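PDB 4EWP: 3-oxoacyl-[acyl-carrier-protein] synthase 3 from Micrococcus luteus NCTC 2665, which probably catalyses the first condensation of fatty acid synthesis, joining an acetyl-CoA primer to two carbons from malonyl-ACP. Local coordinates for residues Glu60-Val64 / Thr91-Pro95; Ala86-Ser90 / Ala101-Ala106. Numbering follows the deposited sequence.

Contact 1 (Glu60-Val64 / Thr91-Pro95)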
ATOM      1  N   GLU A  60      20.438  -5.283   7.248  1.00 29.74           N
ATOM      2  CA  GLU A  60      19.267  -4.761   7.951  1.00 27.89           C
ATOM      3  C   GLU A  60      18.239  -4.215   6.971  1.00 26.33           C
ATOM      4  O   GLU A  60      18.066  -2.992   6.835  1.00 23.56           O
ATOM      5  CB  GLU A  60      19.681  -3.681   8.945  1.00 27.34           C
ATOM      6  CG  GLU A  60      20.403  -4.235  10.146  1.00 31.31           C
ATOM      7  CD  GLU A  60      20.926  -3.152  11.045  1.00 32.89           C
ATOM      8  OE1 GLU A  60      21.668  -2.269  10.546  1.00 28.11           O
ATOM      9  OE2 GLU A  60      20.574  -3.180  12.243  1.00 36.46           O
ATOM     10  N   THR A  61      17.577  -5.136   6.277  1.00 26.14           N
ATOM     11  CA  THR A  61      16.616  -4.775   5.250  1.00 26.61           C
ATOM     12  C   THR A  61      15.303  -4.340   5.882  1.00 23.35           C
ATOM     13  O   THR A  61      15.107  -4.444   7.100  1.00 23.69           O
ATOM     14  CB  THR A  61      16.325  -5.982   4.340  1.00 27.94           C
ATOM     15  OG1 THR A  61      15.859  -7.072   5.143  1.00 22.98           O
ATOM     16  CG2 THR A  61      17.590  -6.413   3.578  1.00 24.63           C
ATOM     17  N   VAL A  62      14.396  -3.857   5.054  1.00 18.90           N
ATOM     18  CA  VAL A  62      13.061  -3.550   5.539  1.00 20.34           C
ATOM     19  C   VAL A  62      12.411  -4.764   6.257  1.00 22.92           C
ATOM     20  O   VAL A  62      11.902  -4.632   7.365  1.00 23.45           O
ATOM     21  CB  VAL A  62      12.189  -2.958   4.400  1.00 18.10           C
ATOM     22  CG1 VAL A  62      10.700  -2.892   4.793  1.00 19.31           C
ATOM     23  CG2 VAL A  62      12.726  -1.576   4.013  1.00 17.60           C
ATOM     24  N   PRO A  63      12.439  -5.953   5.636  1.00 25.28           N
ATOM     25  CA  PRO A  63      11.827  -7.101   6.321  1.00 24.69           C
ATOM     26  C   PRO A  63      12.538  -7.517   7.610  1.00 24.85           C
ATOM     27  O   PRO A  63      11.865  -7.930   8.552  1.00 21.49           O
ATOM     28  CB  PRO A  63      11.919  -8.227   5.278  1.00 25.46           C
ATOM     29  CG  PRO A  63      11.904  -7.500   3.954  1.00 28.37           C
ATOM     30  CD  PRO A  63      12.716  -6.239   4.214  1.00 27.22           C
ATOM     31  N   VAL A  64      13.867  -7.436   7.639  1.00 23.04           N
ATOM     32  CA  VAL A  64      14.610  -7.737   8.845  1.00 22.20           C
ATOM     33  C   VAL A  64      14.200  -6.803   9.991  1.00 26.52           C
ATOM     34  O   VAL A  64      13.859  -7.257  11.088  1.00 26.91           O
ATOM     35  CB  VAL A  64      16.121  -7.655   8.599  1.00 24.44           C
ATOM     36  CG1 VAL A  64      16.885  -7.583   9.924  1.00 22.75           C
ATOM     37  CG2 VAL A  64      16.569  -8.868   7.805  1.00 22.30           C
ATOM     38  N   THR A  91       5.615   1.383   4.264  1.00 17.59           N
ATOM     39  CA  THR A  91       6.982   1.624   3.822  1.00 17.92           C
ATOM     40  C   THR A  91       7.004   2.067   2.365  1.00 20.97           C
ATOM     41  O   THR A  91       6.127   1.691   1.593  1.00 22.68           O
ATOM     42  CB  THR A  91       7.823   0.340   3.918  1.00 19.78           C
ATOM     43  OG1 THR A  91       9.167   0.608   3.508  1.00 23.95           O
ATOM     44  CG2 THR A  91       7.268  -0.729   3.001  1.00 19.83           C
ATOM     45  N   VAL A  92       8.016   2.841   1.979  1.00 21.53           N
ATOM     46  CA  VAL A  92       8.208   3.200   0.573  1.00 16.45           C
ATOM     47  C   VAL A  92       9.589   2.820   0.087  1.00 19.09           C
ATOM     48  O   VAL A  92       9.997   3.232  -0.993  1.00 22.78           O
ATOM     49  CB  VAL A  92       8.030   4.721   0.326  1.00 25.88           C
ATOM     50  CG1 VAL A  92       6.618   5.167   0.664  1.00 23.60           C
ATOM     51  CG2 VAL A  92       9.071   5.538   1.121  1.00 19.46           C
ATOM     52  N   THR A  93      10.331   2.049   0.875  1.00 19.61           N
ATOM     53  CA  THR A  93      11.730   1.797   0.514  1.00 19.06           C
ATOM     54  C   THR A  93      12.041   0.334   0.215  1.00 23.63           C
ATOM     55  O   THR A  93      13.175  -0.006  -0.105  1.00 30.54           O
ATOM     56  CB  THR A  93      12.719   2.353   1.581  1.00 20.76           C
ATOM     57  OG1 THR A  93      12.265   2.017   2.900  1.00 16.71           O
ATOM     58  CG2 THR A  93      12.805   3.850   1.483  1.00 17.91           C
ATOM     59  N   PHE A  94      11.043  -0.538   0.318  1.00 20.78           N
ATOM     60  CA  PHE A  94      11.238  -1.935  -0.049  1.00 20.60           C
ATOM     61  C   PHE A  94      11.427  -1.986  -1.568  1.00 21.29           C
ATOM     62  O   PHE A  94      10.540  -1.583  -2.318  1.00 24.52           O
ATOM     63  CB  PHE A  94      10.027  -2.749   0.404  1.00 21.24           C
ATOM     64  CG  PHE A  94      10.167  -4.249   0.225  1.00 20.25           C
ATOM     65  CD1 PHE A  94       9.227  -4.961  -0.526  1.00 19.86           C
ATOM     66  CD2 PHE A  94      11.191  -4.952   0.843  1.00 19.94           C
ATOM     67  CE1 PHE A  94       9.312  -6.350  -0.655  1.00 19.24           C
ATOM     68  CE2 PHE A  94      11.290  -6.335   0.709  1.00 20.54           C
ATOM     69  CZ  PHE A  94      10.350  -7.037  -0.032  1.00 19.23           C
ATOM     70  N   PRO A  95      12.600  -2.451  -2.019  1.00 24.49           N
ATOM     71  CA  PRO A  95      13.057  -2.382  -3.418  1.00 25.78           C
ATOM     72  C   PRO A  95      12.477  -3.450  -4.338  1.00 27.06           C
ATOM     73  O   PRO A  95      13.198  -4.013  -5.161  1.00 25.45           O
ATOM     74  CB  PRO A  95      14.568  -2.592  -3.298  1.00 26.01           C
ATOM     75  CG  PRO A  95      14.724  -3.437  -2.086  1.00 25.93           C
ATOM     76  CD  PRO A  95      13.641  -2.994  -1.129  1.00 26.61           C
TER
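A capped helix start can set its first residues against a neighbouring loop, and residues 60-64 are a case in point. Glu60 stays clear of residues 91-95, its carboxylate hydrogen-bonded to Tyr22 and Thr57. Thr61 is the N-cap: its OG1 accepts from Val64 N at 3.2 Å. Val62, the first helical residue, supplies most of the helix side of the contact, its CA-to-CB bond directed toward the loop. Its CG1 lies 4.0 Å from Thr91 OG1 and its CG2 3.8 Å from Thr93 OG1, both van der Waals contacts, while its CB is 4.2 Å from Phe94 CD2. The hydroxyls find polar partners beyond the loop, Val150 O and Glu151 for Thr91, Glu151 and Arg152 for Thr93, whose side chain is about 10 Å from that of Cys123, the predicted active-site cysteine. Pro63 then sets CG 3.5 Å from Phe94 CE2. The start of helix 62-76 is thus packed on the loop after strand 86-90, with strand 144-152 touching Val62 and helix 101-108 touching both Pro63 and Phe94.

Contact 2 (Ala86-Ser90 / Ala101-Ala106)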
ATOM      1  N   ALA A  86      -4.164  -9.760  10.771  1.00 18.95           N
ATOM      2  CA  ALA A  86      -3.760  -8.902   9.657  1.00 17.89           C
ATOM      3  C   ALA A  86      -2.401  -8.271   9.916  1.00 19.63           C
ATOM      4  O   ALA A  86      -2.033  -8.026  11.070  1.00 21.69           O
ATOM      5  CB  ALA A  86      -4.796  -7.823   9.408  1.00 11.49           C
ATOM      6  N   VAL A  87      -1.665  -8.003   8.844  1.00 13.20           N
ATOM      7  CA  VAL A  87      -0.325  -7.448   8.939  1.00 15.98           C
ATOM      8  C   VAL A  87      -0.260  -6.290   7.967  1.00 20.53           C
ATOM      9  O   VAL A  87      -0.426  -6.487   6.771  1.00 18.82           O
ATOM     10  CB  VAL A  87       0.762  -8.481   8.533  1.00 18.04           C
ATOM     11  CG1 VAL A  87       2.123  -7.835   8.491  1.00 13.55           C
ATOM     12  CG2 VAL A  87       0.771  -9.683   9.476  1.00 13.79           C
ATOM     13  N   ILE A  88      -0.046  -5.079   8.476  1.00 21.38           N
ATOM     14  CA  ILE A  88       0.030  -3.899   7.621  1.00 20.36           C
ATOM     15  C   ILE A  88       1.422  -3.311   7.727  1.00 22.25           C
ATOM     16  O   ILE A  88       1.890  -2.966   8.819  1.00 20.94           O
ATOM     17  CB  ILE A  88      -0.996  -2.816   8.023  1.00 17.68           C
ATOM     18  CG1 ILE A  88      -2.412  -3.384   8.018  1.00 17.61           C
ATOM     19  CG2 ILE A  88      -0.909  -1.628   7.089  1.00 12.05           C
ATOM     20  CD1 ILE A  88      -3.471  -2.384   8.445  1.00 15.88           C
ATOM     21  N   VAL A  89       2.101  -3.213   6.594  1.00 19.52           N
ATOM     22  CA  VAL A  89       3.452  -2.675   6.599  1.00 18.43           C
ATOM     23  C   VAL A  89       3.474  -1.373   5.818  1.00 21.67           C
ATOM     24  O   VAL A  89       3.162  -1.329   4.624  1.00 18.00           O
ATOM     25  CB  VAL A  89       4.469  -3.653   6.004  1.00 16.44           C
ATOM     26  CG1 VAL A  89       5.784  -2.927   5.741  1.00 12.90           C
ATOM     27  CG2 VAL A  89       4.644  -4.866   6.918  1.00 11.06           C
ATOM     28  N   SER A  90       3.828  -0.301   6.504  1.00 23.00           N
ATOM     29  CA  SER A  90       3.839   0.995   5.869  1.00 19.13           C
ATOM     30  C   SER A  90       5.270   1.393   5.551  1.00 18.67           C
ATOM     31  O   SER A  90       6.047   1.686   6.449  1.00 20.88           O
ATOM     32  CB  SER A  90       3.154   2.004   6.770  1.00 18.72           C
ATOM     33  OG  SER A  90       3.436   3.299   6.308  1.00 32.39           O
ATOM     34  N   ALA A 101       6.416  -6.491   1.193  1.00 17.44           N
ATOM     35  CA  ALA A 101       7.287  -6.816   2.304  1.00 16.67           C
ATOM     36  C   ALA A 101       6.453  -7.498   3.386  1.00 16.01           C
ATOM     37  O   ALA A 101       6.920  -8.397   4.094  1.00 13.88           O
ATOM     38  CB  ALA A 101       7.889  -5.540   2.841  1.00 14.46           C
ATOM     39  N   ALA A 102       5.208  -7.047   3.499  1.00 13.65           N
ATOM     40  CA  ALA A 102       4.295  -7.522   4.517  1.00 15.86           C
ATOM     41  C   ALA A 102       4.171  -9.034   4.473  1.00 16.93           C
ATOM     42  O   ALA A 102       4.048  -9.696   5.516  1.00 15.59           O
ATOM     43  CB  ALA A 102       2.915  -6.861   4.344  1.00 10.75           C
ATOM     44  N   ALA A 103       4.181  -9.581   3.264  1.00 16.81           N
ATOM     45  CA  ALA A 103       3.976 -11.016   3.093  1.00 18.98           C
ATOM     46  C   ALA A 103       5.166 -11.777   3.645  1.00 18.19           C
ATOM     47  O   ALA A 103       4.997 -12.837   4.251  1.00 19.25           O
ATOM     48  CB  ALA A 103       3.721 -11.369   1.610  1.00 18.59           C
ATOM     49  N   LEU A 104       6.369 -11.231   3.452  1.00 13.42           N
ATOM     50  CA  LEU A 104       7.568 -11.800   4.087  1.00 23.16           C
ATOM     51  C   LEU A 104       7.498 -11.679   5.606  1.00 25.72           C
ATOM     52  O   LEU A 104       7.790 -12.636   6.324  1.00 31.37           O
ATOM     53  CB  LEU A 104       8.851 -11.109   3.601  1.00 22.95           C
ATOM     54  CG  LEU A 104       9.416 -11.471   2.230  1.00 27.14           C
ATOM     55  CD1 LEU A 104      10.568 -10.543   1.876  1.00 24.19           C
ATOM     56  CD2 LEU A 104       9.873 -12.930   2.194  1.00 25.55           C
ATOM     57  N   VAL A 105       7.125 -10.496   6.093  1.00 21.45           N
ATOM     58  CA  VAL A 105       7.048 -10.268   7.528  1.00 20.74           C
ATOM     59  C   VAL A 105       6.072 -11.254   8.168  1.00 22.53           C
ATOM     60  O   VAL A 105       6.401 -11.915   9.163  1.00 22.35           O
ATOM     61  CB  VAL A 105       6.643  -8.808   7.857  1.00 19.85           C
ATOM     62  CG1 VAL A 105       6.446  -8.600   9.378  1.00 16.86           C
ATOM     63  CG2 VAL A 105       7.678  -7.823   7.300  1.00 16.51           C
ATOM     64  N   ALA A 106       4.885 -11.364   7.576  1.00 21.58           N
ATOM     65  CA  ALA A 106       3.840 -12.245   8.095  1.00 19.83           C
ATOM     66  C   ALA A 106       4.376 -13.650   8.241  1.00 19.57           C
ATOM     67  O   ALA A 106       4.145 -14.311   9.257  1.00 20.37           O
ATOM     68  CB  ALA A 106       2.628 -12.243   7.175  1.00 20.21           C
TER
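In a beta-alpha-beta unit the helix packs over the strand it follows, and in strand 86-90 with helix 101-108, leading on to strand 116-120, alanines line much of the helical face. The short axes of residues 86-90 and 101-106 approach to 7.9 Å, their directions 132° apart, so the helix runs obliquely back across the strand. The strand supplies two bumps, Val87 and Val89, both on the face turned to the helix; Ile88 points away, to the other face of the sheet. The helix answers mainly with alanines, whose short side chains leave shallow hollows. Val89 sits over Ala101 and Ala102: its CG2 comes within 3.6 Å of Ala102 CA, near enough to touch the helix backbone itself, and its CG1 reaches Ala101 CB at 4.4 Å. Val87 lies further along, where Ala102, Val105 and Ala106 border its place, with CG1 4.0 Å from Ala102 O. Val105, the one larger side chain on this helical face, meets both valines, its CG1 4.5 Å from Val87 CG1 and its CG2 4.3 Å from Val89 CG2. Asp118 on strand 116-120 accepts from the backbone nitrogens of Ala101 and Ala102, tying this end of the segment to the next strand. At the far end of the interface, Val87 CG2 rests 3.9 Å from the methyl CB of Ala106.

In the fold
The two contacts interleave along the chain: residues 60-64, then 86-90, 91-95 and 101-106, so that contact 1 uses the loop connecting the strand and helix of contact 2. Their centres are 11 Å apart, and they join directly where Phe94 CE1 lies 3.4 Å from Ala101 N and Pro63 CG 3.9 Å from Leu104 CD1. Contact 2 lays helix 101-108 on the five-stranded mixed sheet containing strand 86-90, while contact 1 sets the start of helix 62-76 on the loop that follows that strand. The chain has two such sheets with the same strand order, as in the duplicated thiolase-like fold. Both contacts also touch the second subunit, Phe94 and Leu104 each packing on its Trp197, so this layer contributes to the homodimer interface.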